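Local atomic coordinates of malate dehydrogenase (Pyrococcus horikoshii, PDB entry 1V9N), a protein that catalyses the NAD-dependent, reversible oxidation of (S)-malate to oxaloacetate as a homodimeric member of the LDH2/MDH2 oxidoreductase family. Residues M1-V14 and L328-R342. Sequence-based numbering, arbitrary orientation.
Sequences MFEKGYVDENYIRV and LTMETRLKLGIPIYR. With NDP (NADPH dihydro-nicotinamide-adenine-dinucleotide phosphate), chain B.
Tyr11-Val14 and Ile338-Tyr341 pair as a two-stranded antiparallel sheet, the axes of these short strands approaching to 4.2 Å at 143°, while Met1-Lys4 lie along the helix that precedes the second strand. Ile12 with Ile340 and Val14 with Ile338 are the hydrogen-bonded pairs, each joined by two backbone bonds. On the face carrying these residues, Val14 CG2 packs on Ile340 CD1 at 3.6 Å. On the other face, Tyr341 turns the edge of its ring toward the face of Tyr11, the planes 62° apart, and its CA sits over that same face as a CH-pi contact. Next along, the Arg13 guanidinium lays one face over Pro339 CB. Its NH2 forms a salt bridge with Glu3 OE2 (2.7 Å), which also takes Arg333 NE at 2.9 Å from above the carboxylate plane, so one oxygen joins both arginines. A leucine in place of Arg13 would probably cost Glu3 OE2 one of its two arginine partners and leave the carboxylate freer to turn. The Arg333 guanidinium is sandwiched between Thr329 CG2 over one face and Pro339 CG over the opposite one, both toward its rim. Along the helix, two threonines hold the N-terminal backbone: Thr332 OG1 donates to Phe2 O (2.7 Å), and Thr329 OG1 accepts from Lys4 N (2.9 Å). With OG1 set beside its own backbone N (chi1 -63°), Thr329 also brings this oxygen to the edge of the Phe2 ring. Lys4 carries the N-terminal segment to the NADPH pocket, where its NZ, also hydrogen-bonded to Arg50 O, donates to O3X of the cofactor's 2'-phosphate at 2.8 Å.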
loop_
_atom_site.group_PDB
_atom_site.type_symbol
_atom_site.label_atom_id
_atom_site.label_comp_id
_atom_site.label_asym_id
_atom_site.label_seq_id
_atom_site.Cartn_x
_atom_site.Cartn_y
_atom_site.Cartn_z
HETATM N N MSE A 1 28.186 -9.433 -15.101
HETATM C CA MSE A 1 27.330 -9.976 -14.007
HETATM C C MSE A 1 25.868 -9.669 -14.309
HETATM O O MSE A 1 25.513 -9.380 -15.453
HETATM C CB MSE A 1 27.717 -9.347 -12.664
HETATM C CG MSE A 1 29.189 -9.471 -12.298
HETATM SE SE MSE A 1 30.335 -8.309 -13.334
HETATM C CE MSE A 1 30.437 -6.809 -12.130
ATOM N N PHE A 2 25.021 -9.732 -13.288
ATOM C CA PHE A 2 23.607 -9.447 -13.485
ATOM C C PHE A 2 23.350 -7.949 -13.604
ATOM O O PHE A 2 23.999 -7.138 -12.945
ATOM C CB PHE A 2 22.771 -10.018 -12.332
ATOM C CG PHE A 2 21.311 -9.683 -12.429
ATOM C CD1 PHE A 2 20.827 -8.468 -11.950
ATOM C CD2 PHE A 2 20.425 -10.560 -13.047
ATOM C CE1 PHE A 2 19.486 -8.128 -12.089
ATOM C CE2 PHE A 2 19.080 -10.230 -13.192
ATOM C CZ PHE A 2 18.610 -9.009 -12.711
ATOM N N GLU A 3 22.395 -7.593 -14.455
ATOM C CA GLU A 3 22.026 -6.204 -14.664
ATOM C C GLU A 3 20.551 -6.138 -15.068
ATOM O O GLU A 3 20.120 -6.816 -16.006
ATOM C CB GLU A 3 22.905 -5.590 -15.750
ATOM C CG GLU A 3 23.832 -4.485 -15.284
ATOM C CD GLU A 3 24.264 -3.606 -16.448
ATOM O OE1 GLU A 3 23.760 -3.850 -17.564
ATOM O OE2 GLU A 3 25.092 -2.688 -16.254
ATOM N N LYS A 4 19.788 -5.314 -14.354
ATOM C CA LYS A 4 18.351 -5.157 -14.582
ATOM C C LYS A 4 17.880 -4.784 -15.983
ATOM O O LYS A 4 16.899 -5.341 -16.478
ATOM C CB LYS A 4 17.773 -4.144 -13.586
ATOM C CG LYS A 4 17.507 -4.714 -12.202
ATOM C CD LYS A 4 17.093 -3.635 -11.217
ATOM C CE LYS A 4 15.834 -2.911 -11.656
ATOM N NZ LYS A 4 15.439 -1.871 -10.665
ATOM N N GLY A 5 18.555 -3.837 -16.617
ATOM C CA GLY A 5 18.134 -3.434 -17.944
ATOM C C GLY A 5 18.967 -4.055 -19.045
ATOM O O GLY A 5 19.865 -4.853 -18.780
ATOM N N TYR A 6 18.662 -3.697 -20.286
ATOM C CA TYR A 6 19.411 -4.211 -21.424
ATOM C C TYR A 6 20.359 -3.135 -21.928
ATOM O O TYR A 6 19.928 -2.076 -22.383
ATOM C CB TYR A 6 18.467 -4.644 -22.550
ATOM C CG TYR A 6 19.183 -5.121 -23.800
ATOM C CD1 TYR A 6 19.787 -4.212 -24.674
ATOM C CD2 TYR A 6 19.274 -6.481 -24.100
ATOM C CE1 TYR A 6 20.464 -4.646 -25.814
ATOM C CE2 TYR A 6 19.950 -6.926 -25.240
ATOM C CZ TYR A 6 20.542 -6.002 -26.091
ATOM O OH TYR A 6 21.216 -6.430 -27.215
ATOM N N VAL A 7 21.653 -3.416 -21.836
ATOM C CA VAL A 7 22.675 -2.486 -22.289
ATOM C C VAL A 7 23.368 -3.054 -23.526
ATOM O O VAL A 7 23.761 -4.221 -23.551
ATOM C CB VAL A 7 23.725 -2.235 -21.185
ATOM C CG1 VAL A 7 24.320 -3.553 -20.718
ATOM C CG2 VAL A 7 24.815 -1.318 -21.706
ATOM N N ASP A 8 23.506 -2.223 -24.554
ATOM C CA ASP A 8 24.150 -2.642 -25.793
ATOM C C ASP A 8 25.247 -1.664 -26.198
ATOM O O ASP A 8 25.958 -1.130 -25.345
ATOM C CB ASP A 8 23.109 -2.760 -26.911
ATOM C CG ASP A 8 22.271 -1.508 -27.061
ATOM O OD1 ASP A 8 22.854 -0.409 -27.144
ATOM O OD2 ASP A 8 21.028 -1.620 -27.102
ATOM N N GLU A 9 25.380 -1.430 -27.501
ATOM C CA GLU A 9 26.393 -0.515 -28.015
ATOM C C GLU A 9 25.996 0.938 -27.762
ATOM O O GLU A 9 26.855 1.801 -27.571
ATOM C CB GLU A 9 26.606 -0.731 -29.521
ATOM C CG GLU A 9 25.464 -0.242 -30.413
ATOM C CD GLU A 9 24.345 -1.257 -30.576
ATOM O OE1 GLU A 9 23.854 -1.783 -29.557
ATOM O OE2 GLU A 9 23.949 -1.519 -31.731
ATOM N N ASN A 10 24.691 1.197 -27.760
ATOM C CA ASN A 10 24.162 2.539 -27.538
ATOM C C ASN A 10 24.367 3.043 -26.114
ATOM O O ASN A 10 23.768 4.040 -25.717
ATOM C CB ASN A 10 22.668 2.579 -27.864
ATOM C CG ASN A 10 22.378 2.245 -29.307
ATOM O OD1 ASN A 10 22.866 2.910 -30.220
ATOM N ND2 ASN A 10 21.576 1.211 -29.524
ATOM N N TYR A 11 25.206 2.356 -25.345
ATOM C CA TYR A 11 25.468 2.761 -23.970
ATOM C C TYR A 11 26.955 2.914 -23.683
ATOM O O TYR A 11 27.786 2.224 -24.273
ATOM C CB TYR A 11 24.863 1.755 -22.986
ATOM C CG TYR A 11 23.356 1.823 -22.880
ATOM C CD1 TYR A 11 22.541 1.396 -23.925
ATOM C CD2 TYR A 11 22.746 2.331 -21.733
ATOM C CE1 TYR A 11 21.152 1.474 -23.831
ATOM C CE2 TYR A 11 21.361 2.413 -21.629
ATOM C CZ TYR A 11 20.572 1.984 -22.679
ATOM O OH TYR A 11 19.202 2.072 -22.578
ATOM N N ILE A 12 27.276 3.823 -22.769
ATOM C CA ILE A 12 28.658 4.084 -22.391
ATOM C C ILE A 12 28.849 3.924 -20.885
ATOM O O ILE A 12 28.141 4.540 -20.090
ATOM C CB ILE A 12 29.093 5.520 -22.780
ATOM C CG1 ILE A 12 28.909 5.744 -24.282
ATOM C CG2 ILE A 12 30.547 5.744 -22.392
ATOM C CD1 ILE A 12 27.464 5.908 -24.717
ATOM N N ARG A 13 29.813 3.096 -20.500
ATOM C CA ARG A 13 30.097 2.872 -19.092
ATOM C C ARG A 13 30.764 4.110 -18.507
ATOM O O ARG A 13 31.758 4.602 -19.042
ATOM C CB ARG A 13 31.018 1.662 -18.915
ATOM C CG ARG A 13 30.377 0.483 -18.201
ATOM C CD ARG A 13 29.282 -0.153 -19.038
ATOM N NE ARG A 13 28.585 -1.203 -18.302
ATOM C CZ ARG A 13 27.658 -1.996 -18.828
ATOM N NH1 ARG A 13 27.314 -1.865 -20.103
ATOM N NH2 ARG A 13 27.068 -2.917 -18.079
ATOM N N VAL A 14 30.211 4.612 -17.410
ATOM C CA VAL A 14 30.759 5.787 -16.748
ATOM C C VAL A 14 31.031 5.455 -15.289
ATOM O O VAL A 14 30.132 5.033 -14.566
ATOM C CB VAL A 14 29.775 6.980 -16.807
ATOM C CG1 VAL A 14 30.379 8.183 -16.109
ATOM C CG2 VAL A 14 29.441 7.315 -18.252
ATOM N N LEU A 328 21.876 -6.163 -6.926
ATOM C CA LEU A 328 22.787 -6.918 -7.782
ATOM C C LEU A 328 23.229 -6.033 -8.943
ATOM O O LEU A 328 24.407 -5.996 -9.300
ATOM C CB LEU A 328 22.100 -8.174 -8.323
ATOM C CG LEU A 328 22.413 -9.486 -7.597
ATOM C CD1 LEU A 328 22.144 -9.341 -6.114
ATOM C CD2 LEU A 328 21.572 -10.604 -8.196
ATOM N N THR A 329 22.271 -5.326 -9.533
ATOM C CA THR A 329 22.570 -4.423 -10.634
ATOM C C THR A 329 23.583 -3.386 -10.157
ATOM O O THR A 329 24.537 -3.066 -10.864
ATOM C CB THR A 329 21.310 -3.701 -11.117
ATOM O OG1 THR A 329 20.380 -4.663 -11.630
ATOM C CG2 THR A 329 21.656 -2.698 -12.212
HETATM N N MSE A 330 23.372 -2.870 -8.949
HETATM C CA MSE A 330 24.275 -1.882 -8.374
HETATM C C MSE A 330 25.672 -2.477 -8.238
HETATM O O MSE A 330 26.649 -1.915 -8.731
HETATM C CB MSE A 330 23.770 -1.437 -6.998
HETATM C CG MSE A 330 24.772 -0.611 -6.202
HETATM SE SE MSE A 330 24.092 0.045 -4.502
HETATM C CE MSE A 330 24.840 -0.830 -2.985
ATOM N N GLU A 331 25.751 -3.620 -7.562
ATOM C CA GLU A 331 27.014 -4.312 -7.337
ATOM C C GLU A 331 27.815 -4.407 -8.634
ATOM O O GLU A 331 29.017 -4.143 -8.662
ATOM C CB GLU A 331 26.734 -5.714 -6.787
ATOM C CG GLU A 331 27.957 -6.460 -6.285
ATOM C CD GLU A 331 27.616 -7.861 -5.809
ATOM O OE1 GLU A 331 27.240 -8.701 -6.655
ATOM O OE2 GLU A 331 27.716 -8.120 -4.590
ATOM N N THR A 332 27.130 -4.777 -9.708
ATOM C CA THR A 332 27.756 -4.908 -11.015
ATOM C C THR A 332 28.321 -3.579 -11.516
ATOM O O THR A 332 29.523 -3.450 -11.770
ATOM C CB THR A 332 26.744 -5.426 -12.056
ATOM O OG1 THR A 332 26.362 -6.767 -11.726
ATOM C CG2 THR A 332 27.344 -5.396 -13.453
ATOM N N ARG A 333 27.441 -2.595 -11.649
ATOM C CA ARG A 333 27.818 -1.280 -12.143
ATOM C C ARG A 333 28.840 -0.526 -11.299
ATOM O O ARG A 333 29.414 0.462 -11.754
ATOM C CB ARG A 333 26.555 -0.442 -12.337
ATOM C CG ARG A 333 25.597 -1.082 -13.320
ATOM C CD ARG A 333 24.346 -0.269 -13.536
ATOM N NE ARG A 333 23.540 -0.832 -14.615
ATOM C CZ ARG A 333 22.401 -0.308 -15.045
ATOM N NH1 ARG A 333 21.928 0.798 -14.484
ATOM N NH2 ARG A 333 21.736 -0.884 -16.037
ATOM N N LEU A 334 29.083 -0.985 -10.077
ATOM C CA LEU A 334 30.059 -0.323 -9.219
ATOM C C LEU A 334 31.491 -0.675 -9.625
ATOM O O LEU A 334 32.413 0.123 -9.442
ATOM C CB LEU A 334 29.827 -0.694 -7.754
ATOM C CG LEU A 334 28.675 0.036 -7.059
ATOM C CD1 LEU A 334 28.496 -0.495 -5.644
ATOM C CD2 LEU A 334 28.974 1.530 -7.033
ATOM N N LYS A 335 31.679 -1.871 -10.174
ATOM C CA LYS A 335 33.005 -2.296 -10.602
ATOM C C LYS A 335 33.084 -2.401 -12.119
ATOM O O LYS A 335 34.170 -2.494 -12.687
ATOM C CB LYS A 335 33.376 -3.634 -9.949
ATOM C CG LYS A 335 32.316 -4.722 -10.052
ATOM C CD LYS A 335 32.669 -5.891 -9.139
ATOM C CE LYS A 335 31.547 -6.917 -9.068
ATOM N NZ LYS A 335 31.817 -7.971 -8.048
ATOM N N LEU A 336 31.927 -2.365 -12.769
ATOM C CA LEU A 336 31.855 -2.451 -14.220
ATOM C C LEU A 336 31.538 -1.068 -14.789
ATOM O O LEU A 336 31.793 -0.789 -15.963
ATOM C CB LEU A 336 30.770 -3.457 -14.614
ATOM C CG LEU A 336 30.821 -4.115 -15.995
ATOM C CD1 LEU A 336 29.837 -5.271 -16.036
ATOM C CD2 LEU A 336 30.505 -3.098 -17.075
ATOM N N GLY A 337 30.988 -0.201 -13.943
ATOM C CA GLY A 337 30.646 1.141 -14.374
ATOM C C GLY A 337 29.171 1.301 -14.685
ATOM O O GLY A 337 28.492 0.331 -15.022
ATOM N N ILE A 338 28.674 2.530 -14.579
ATOM C CA ILE A 338 27.266 2.813 -14.845
ATOM C C ILE A 338 27.020 3.077 -16.326
ATOM O O ILE A 338 27.590 3.999 -16.900
ATOM C CB ILE A 338 26.786 4.053 -14.060
ATOM C CG1 ILE A 338 27.030 3.850 -12.565
ATOM C CG2 ILE A 338 25.310 4.311 -14.347
ATOM C CD1 ILE A 338 26.721 5.064 -11.723
ATOM N N PRO A 339 26.158 2.272 -16.960
ATOM C CA PRO A 339 25.845 2.436 -18.381
ATOM C C PRO A 339 24.872 3.579 -18.638
ATOM O O PRO A 339 23.743 3.567 -18.153
ATOM C CB PRO A 339 25.252 1.085 -18.755
ATOM C CG PRO A 339 24.528 0.702 -17.509
ATOM C CD PRO A 339 25.530 1.049 -16.429
ATOM N N ILE A 340 25.321 4.568 -19.403
ATOM C CA ILE A 340 24.492 5.718 -19.736
ATOM C C ILE A 340 24.239 5.747 -21.237
ATOM O O ILE A 340 25.175 5.702 -22.034
ATOM C CB ILE A 340 25.172 7.040 -19.318
ATOM C CG1 ILE A 340 25.421 7.039 -17.808
ATOM C CG2 ILE A 340 24.300 8.224 -19.717
ATOM C CD1 ILE A 340 26.090 8.294 -17.292
ATOM N N TYR A 341 22.968 5.818 -21.613
ATOM C CA TYR A 341 22.573 5.847 -23.013
ATOM C C TYR A 341 23.382 6.889 -23.785
ATOM O O TYR A 341 23.961 7.803 -23.194
ATOM C CB TYR A 341 21.076 6.150 -23.109
ATOM C CG TYR A 341 20.478 5.972 -24.487
ATOM C CD1 TYR A 341 20.574 4.752 -25.159
ATOM C CD2 TYR A 341 19.788 7.013 -25.106
ATOM C CE1 TYR A 341 19.994 4.574 -26.414
ATOM C CE2 TYR A 341 19.205 6.845 -26.360
ATOM C CZ TYR A 341 19.311 5.623 -27.008
ATOM O OH TYR A 341 18.733 5.457 -28.246
ATOM N N ARG A 342 23.421 6.744 -25.107
ATOM C CA ARG A 342 24.165 7.660 -25.965
ATOM C C ARG A 342 23.597 9.076 -25.971
ATOM O O ARG A 342 24.297 10.031 -25.636
ATOM C CB ARG A 342 24.211 7.119 -27.400
ATOM C CG ARG A 342 22.864 6.653 -27.943
ATOM C CD ARG A 342 22.929 6.251 -29.419
ATOM N NE ARG A 342 22.922 7.403 -30.323
ATOM C CZ ARG A 342 23.968 8.191 -30.560
ATOM N NH1 ARG A 342 25.134 7.963 -29.968
ATOM N NH2 ARG A 342 23.843 9.221 -31.386
HETATM P PA NDP B . 9.558 -1.883 -10.877
HETATM O O1A NDP B . 10.845 -1.727 -11.512
HETATM O O2A NDP B . 8.404 -2.605 -11.519
HETATM O O5B NDP B . 9.836 -2.539 -9.400
HETATM C C5B NDP B . 8.760 -2.803 -8.481
HETATM C C4B NDP B . 9.428 -3.374 -7.216
HETATM O O4B NDP B . 9.370 -4.802 -7.389
HETATM C C3B NDP B . 10.871 -3.044 -6.954
HETATM O O3B NDP B . 11.036 -2.872 -5.514
HETATM C C2B NDP B . 11.675 -4.197 -7.444
HETATM O O2B NDP B . 12.972 -4.402 -6.859
HETATM C C1B NDP B . 10.695 -5.315 -7.267
HETATM N N9A NDP B . 10.784 -6.402 -8.281
HETATM C C8A NDP B . 11.046 -6.316 -9.678
HETATM N N7A NDP B . 11.018 -7.505 -10.237
HETATM C C5A NDP B . 10.740 -8.397 -9.242
HETATM C C6A NDP B . 10.565 -9.817 -9.177
HETATM N N6A NDP B . 10.671 -10.558 -10.286
HETATM N N1A NDP B . 10.282 -10.420 -7.971
HETATM C C2A NDP B . 10.167 -9.668 -6.828
HETATM N N3A NDP B . 10.310 -8.327 -6.786
HETATM C C4A NDP B . 10.598 -7.744 -8.035
HETATM O O3 NDP B . 8.952 -0.528 -10.361
HETATM P PN NDP B . 8.414 0.839 -10.959
HETATM O O1N NDP B . 7.019 0.920 -10.536
HETATM O O2N NDP B . 8.695 0.695 -12.428
HETATM O O5D NDP B . 9.370 1.885 -10.234
HETATM C C5D NDP B . 9.999 2.995 -10.935
HETATM C C4D NDP B . 10.874 3.850 -9.941
HETATM O O4D NDP B . 10.473 5.198 -10.110
HETATM C C3D NDP B . 10.711 3.560 -8.428
HETATM O O3D NDP B . 12.013 3.585 -7.829
HETATM C C2D NDP B . 9.774 4.636 -7.908
HETATM O O2D NDP B . 10.003 4.909 -6.541
HETATM C C1D NDP B . 10.100 5.807 -8.872
HETATM N N1N NDP B . 8.958 6.729 -9.119
HETATM C C2N NDP B . 9.111 8.063 -8.649
HETATM C C3N NDP B . 8.004 8.975 -8.895
HETATM C C7N NDP B . 8.104 10.367 -8.444
HETATM O O7N NDP B . 7.209 11.202 -8.622
HETATM N N7N NDP B . 9.217 10.800 -7.792
HETATM C C4N NDP B . 6.857 8.479 -9.587
HETATM C C5N NDP B . 6.727 7.170 -10.031
HETATM C C6N NDP B . 7.781 6.288 -9.804
HETATM P P2B NDP B . 14.334 -3.998 -7.490
HETATM O O1X NDP B . 15.175 -5.166 -7.183
HETATM O O2X NDP B . 14.853 -2.760 -6.831
HETATM O O3X NDP B . 14.166 -3.790 -8.991
#